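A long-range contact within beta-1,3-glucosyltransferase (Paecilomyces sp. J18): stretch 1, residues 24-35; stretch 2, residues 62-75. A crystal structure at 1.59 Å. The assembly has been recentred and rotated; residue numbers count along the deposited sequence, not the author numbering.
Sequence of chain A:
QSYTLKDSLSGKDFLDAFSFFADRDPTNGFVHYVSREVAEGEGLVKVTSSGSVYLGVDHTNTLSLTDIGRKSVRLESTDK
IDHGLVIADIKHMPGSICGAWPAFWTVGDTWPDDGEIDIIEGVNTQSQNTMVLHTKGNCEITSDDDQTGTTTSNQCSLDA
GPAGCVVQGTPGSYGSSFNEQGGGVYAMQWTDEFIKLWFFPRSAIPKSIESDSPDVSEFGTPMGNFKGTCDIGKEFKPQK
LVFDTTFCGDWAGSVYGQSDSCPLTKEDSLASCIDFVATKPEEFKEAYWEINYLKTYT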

# COMPACT_ATOMS: atom_id res chain seq x y z
N ARG A 24 14.80 -7.78 8.83
CA ARG A 24 14.29 -8.80 7.93
C ARG A 24 12.80 -8.59 7.72
O ARG A 24 12.08 -8.22 8.65
N ASP A 25 12.34 -8.82 6.50
CA ASP A 25 10.93 -8.59 6.17
C ASP A 25 9.99 -9.47 6.99
O ASP A 25 10.12 -10.70 6.97
N PRO A 26 9.04 -8.85 7.71
CA PRO A 26 8.07 -9.68 8.44
C PRO A 26 7.25 -10.60 7.52
O PRO A 26 6.83 -11.67 7.97
N THR A 27 7.07 -10.20 6.26
CA THR A 27 6.36 -11.03 5.29
C THR A 27 7.28 -11.98 4.49
O THR A 27 6.86 -12.57 3.48
N ASN A 28 8.52 -12.12 4.94
CA ASN A 28 9.44 -13.15 4.44
C ASN A 28 9.83 -12.97 2.99
O ASN A 28 10.20 -13.93 2.30
N GLY A 29 9.77 -11.72 2.53
CA GLY A 29 10.10 -11.43 1.15
C GLY A 29 11.58 -11.50 0.81
O GLY A 29 12.46 -11.46 1.69
N PHE A 30 11.85 -11.62 -0.48
CA PHE A 30 13.20 -11.55 -1.02
C PHE A 30 13.55 -10.07 -1.19
O PHE A 30 13.69 -9.56 -2.31
N VAL A 31 13.66 -9.39 -0.05
CA VAL A 31 13.88 -7.94 -0.02
C VAL A 31 14.97 -7.66 1.00
O VAL A 31 15.10 -8.37 2.00
N HIS A 32 15.73 -6.60 0.75
CA HIS A 32 16.73 -6.13 1.69
C HIS A 32 16.36 -4.69 2.03
O HIS A 32 16.69 -3.75 1.30
N TYR A 33 15.65 -4.54 3.14
CA TYR A 33 15.23 -3.21 3.57
C TYR A 33 16.43 -2.47 4.14
O TYR A 33 17.15 -3.01 5.00
N VAL A 34 16.65 -1.25 3.68
CA VAL A 34 17.84 -0.48 4.08
C VAL A 34 17.51 0.85 4.75
O VAL A 34 16.40 1.37 4.63
N SER A 35 18.49 1.40 5.47
CA SER A 35 18.32 2.66 6.18
C SER A 35 18.21 3.81 5.20
O SER A 35 18.53 3.66 4.02
N THR A 62 22.41 -7.66 -10.36
CA THR A 62 22.00 -9.06 -10.42
C THR A 62 22.38 -9.67 -9.08
O THR A 62 23.47 -9.40 -8.56
N LEU A 63 21.50 -10.49 -8.51
CA LEU A 63 21.67 -10.96 -7.14
C LEU A 63 21.76 -12.47 -7.03
O LEU A 63 21.23 -13.21 -7.86
N SER A 64 22.43 -12.93 -5.98
CA SER A 64 22.44 -14.36 -5.65
C SER A 64 21.05 -14.82 -5.24
O SER A 64 20.28 -14.07 -4.63
N LEU A 65 20.72 -16.07 -5.55
CA LEU A 65 19.43 -16.62 -5.13
C LEU A 65 19.37 -16.77 -3.61
O LEU A 65 18.29 -16.91 -3.04
N THR A 66 20.53 -16.75 -2.95
CA THR A 66 20.57 -16.85 -1.50
C THR A 66 20.95 -15.53 -0.83
O THR A 66 21.31 -15.49 0.35
N ASP A 67 20.87 -14.44 -1.59
CA ASP A 67 21.00 -13.11 -1.03
C ASP A 67 19.80 -12.86 -0.12
O ASP A 67 18.77 -13.55 -0.24
N ILE A 68 19.91 -11.88 0.78
CA ILE A 68 18.79 -11.46 1.61
C ILE A 68 17.62 -11.06 0.72
O ILE A 68 16.48 -11.43 0.97
N GLY A 69 17.94 -10.30 -0.33
CA GLY A 69 16.92 -9.92 -1.29
C GLY A 69 17.28 -8.64 -2.01
O GLY A 69 18.36 -8.07 -1.81
N ARG A 70 16.37 -8.17 -2.85
CA ARG A 70 16.60 -6.96 -3.64
C ARG A 70 16.31 -5.75 -2.76
O ARG A 70 15.32 -5.73 -2.03
N LYS A 71 17.19 -4.75 -2.81
CA LYS A 71 17.07 -3.61 -1.90
C LYS A 71 15.85 -2.75 -2.14
O LYS A 71 15.46 -2.47 -3.28
N SER A 72 15.25 -2.32 -1.04
CA SER A 72 14.03 -1.54 -1.07
C SER A 72 13.96 -0.79 0.26
O SER A 72 14.90 -0.85 1.07
N VAL A 73 12.86 -0.09 0.47
CA VAL A 73 12.63 0.61 1.73
C VAL A 73 11.22 0.38 2.26
O VAL A 73 10.29 0.01 1.52
N ARG A 74 11.08 0.57 3.57
CA ARG A 74 9.80 0.45 4.24
C ARG A 74 9.74 1.59 5.24
O ARG A 74 10.51 1.62 6.21
N LEU A 75 8.87 2.55 4.97
CA LEU A 75 8.74 3.75 5.79
C LEU A 75 7.53 3.62 6.71
O LEU A 75 6.45 3.29 6.25

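Side-chain packing between residues 24-35 and 62-75, followed along the second stretch. Leu-63 (m, t) points toward the first stretch and sets CD1 4.2 Å from Phe-30 CE2. Ser-64 opens a type I turn to Asp-67; its backbone O lies at the edge of the Phe-30 ring, 3.5 Å from CZ, while its OG (chi1 t) accepts a hydrogen bond from Thr-66 N at 3.1 Å. Leu-65 and Thr-66 turn their side chains away. Asp-67 (chi1 t) points toward the first stretch, its CB 4.3 Å from Phe-30 CZ, and its OD2 accepts a 3.2 Å hydrogen bond from Gly-69 N. Ile-68 (m, t) lays CD1 over one face of the His-32 ring, 4.0 Å from NE2; His-32 has chi1 t. At Gly-69 the CA sits over a face of the Phe-30 ring (chi1 t), 3.6 Å from its centroid; a CB here would run into Val-31 N and Phe-30 C, so the close approach depends on glycine. Three parallel bridges follow. Arg-70 (t, t, m) starts on the same sheet face as Val-31, but its end leads away to partners elsewhere. Lys-71 (m, t, t, t) shares the other face with His-32, its CG 3.9 Å from His-32 CB. Ser-72 (t) returns to the Val-31 face and brings CB 3.5 Å from Val-31 CG2 (chi1 p). Val-73 (m) points away, yet its CG1 remains 4.2 Å from Val-34 CG2. Arg-74, t through chi3, points toward the first stretch and makes a CH-pi contact, Arg-74 CB lying over one face of the Tyr-33 ring (chi1 m), 3.7 Å from its centroid. Its NH1 is 4.3 Å from Asp-25 OD1, beyond a salt bridge; water 1 fills the gap, accepting from NH1 (2.9 Å), donating to OD1 (2.7 Å) and hydrogen-bonding Tyr-33 OH (2.8 Å). Water 2 links Arg-74 N (2.9 Å) to Val-34 O (2.8 Å).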

# COMPACT_ATOMS: atom_id res chain seq x y z
CB ARG A 24 14.55 -10.21 8.48
CG ARG A 24 16.01 -10.61 8.52
CD ARG A 24 16.14 -12.08 8.89
NE ARG A 24 17.38 -12.35 9.61
CZ ARG A 24 17.50 -12.29 10.94
NH1 ARG A 24 16.44 -11.99 11.68
NH2 ARG A 24 18.67 -12.54 11.52
CB ASP A 25 10.70 -8.88 4.69
CG ASP A 25 9.28 -8.59 4.26
OD1 ASP A 25 8.63 -7.76 4.92
OD2 ASP A 25 8.81 -9.19 3.27
CB PRO A 26 7.17 -8.65 9.11
CG PRO A 26 8.08 -7.47 9.32
CD PRO A 26 8.89 -7.43 8.05
CB THR A 27 5.44 -10.19 4.35
OG1 THR A 27 6.14 -9.02 3.89
CG2 THR A 27 4.23 -9.73 5.10
CB ASN A 28 8.87 -14.55 4.68
CG ASN A 28 8.63 -14.82 6.15
OD1 ASN A 28 9.54 -14.69 6.97
ND2 ASN A 28 7.39 -15.15 6.49
CB PHE A 30 13.26 -12.30 -2.35
CG PHE A 30 14.64 -12.40 -2.95
CD1 PHE A 30 15.61 -13.19 -2.35
CD2 PHE A 30 14.95 -11.73 -4.13
CE1 PHE A 30 16.87 -13.29 -2.91
CE2 PHE A 30 16.20 -11.83 -4.69
CZ PHE A 30 17.17 -12.61 -4.09
CB VAL A 31 12.57 -7.20 0.38
CG1 VAL A 31 12.18 -7.53 1.81
CG2 VAL A 31 12.70 -5.71 0.19
CB HIS A 32 18.12 -6.20 1.05
CG HIS A 32 19.26 -5.96 2.00
ND1 HIS A 32 19.09 -5.49 3.28
CD2 HIS A 32 20.59 -6.15 1.84
CE1 HIS A 32 20.26 -5.39 3.87
NE2 HIS A 32 21.19 -5.79 3.02
CB TYR A 33 14.14 -3.35 4.62
CG TYR A 33 12.75 -3.62 4.07
CD1 TYR A 33 12.29 -2.97 2.92
CD2 TYR A 33 11.90 -4.50 4.71
CE1 TYR A 33 11.00 -3.21 2.44
CE2 TYR A 33 10.62 -4.74 4.24
CZ TYR A 33 10.18 -4.09 3.11
OH TYR A 33 8.89 -4.32 2.65
CB VAL A 34 18.80 -0.24 2.90
CG1 VAL A 34 19.29 -1.57 2.35
CG2 VAL A 34 18.11 0.58 1.81
CB SER A 35 19.50 2.92 7.12
OG SER A 35 20.68 3.13 6.37
CB THR A 62 22.72 -9.77 -11.57
OG1 THR A 62 22.32 -9.18 -12.82
CG2 THR A 62 22.42 -11.25 -11.58
CB LEU A 63 20.49 -10.49 -6.27
CG LEU A 63 20.18 -9.00 -6.33
CD1 LEU A 63 18.91 -8.71 -5.56
CD2 LEU A 63 21.36 -8.21 -5.74
CB SER A 64 23.41 -14.64 -4.53
OG SER A 64 23.31 -16.00 -4.13
CB LEU A 65 19.16 -17.96 -5.80
CG LEU A 65 19.16 -17.99 -7.33
CD1 LEU A 65 18.73 -19.37 -7.81
CD2 LEU A 65 18.24 -16.91 -7.87
CB THR A 66 21.49 -18.01 -1.03
OG1 THR A 66 22.82 -17.83 -1.52
CG2 THR A 66 20.96 -19.34 -1.54
CB ASP A 67 21.00 -12.08 -2.17
CG ASP A 67 21.66 -10.77 -1.78
OD1 ASP A 67 22.83 -10.57 -2.15
OD2 ASP A 67 21.00 -9.95 -1.11
CB ILE A 68 19.20 -10.26 2.50
CG1 ILE A 68 20.28 -10.68 3.51
CG2 ILE A 68 18.00 -9.69 3.24
CD1 ILE A 68 20.86 -9.53 4.32
CB ARG A 70 15.69 -6.96 -4.87
CG ARG A 70 15.86 -5.75 -5.77
CD ARG A 70 15.32 -5.99 -7.20
NE ARG A 70 16.07 -7.02 -7.92
CZ ARG A 70 17.32 -6.89 -8.37
NH1 ARG A 70 18.00 -5.77 -8.21
NH2 ARG A 70 17.90 -7.92 -9.00
CB LYS A 71 18.32 -2.73 -1.97
CG LYS A 71 19.52 -3.39 -1.30
CD LYS A 71 20.79 -2.68 -1.69
CE LYS A 71 21.98 -3.31 -1.00
NZ LYS A 71 23.24 -2.65 -1.46
CB SER A 72 12.82 -2.47 -1.25
OG SER A 72 11.61 -1.74 -1.44
CB VAL A 73 12.90 2.13 1.61
CG1 VAL A 73 14.38 2.39 1.33
CG2 VAL A 73 12.01 2.77 0.54
CB ARG A 74 9.66 -0.93 4.91
CG ARG A 74 8.51 -1.02 5.90
CD ARG A 74 8.19 -2.47 6.27
NE ARG A 74 7.43 -2.55 7.52
CZ ARG A 74 6.72 -3.60 7.91
NH1 ARG A 74 6.61 -4.66 7.13
NH2 ARG A 74 6.09 -3.58 9.08
CB LEU A 75 8.56 4.98 4.89
CG LEU A 75 9.84 5.59 4.31
CD1 LEU A 75 10.58 4.60 3.42
CD2 LEU A 75 9.53 6.88 3.54
O HOH W 1 7.11 -5.54 4.38
O HOH W 2 13.64 0.97 4.89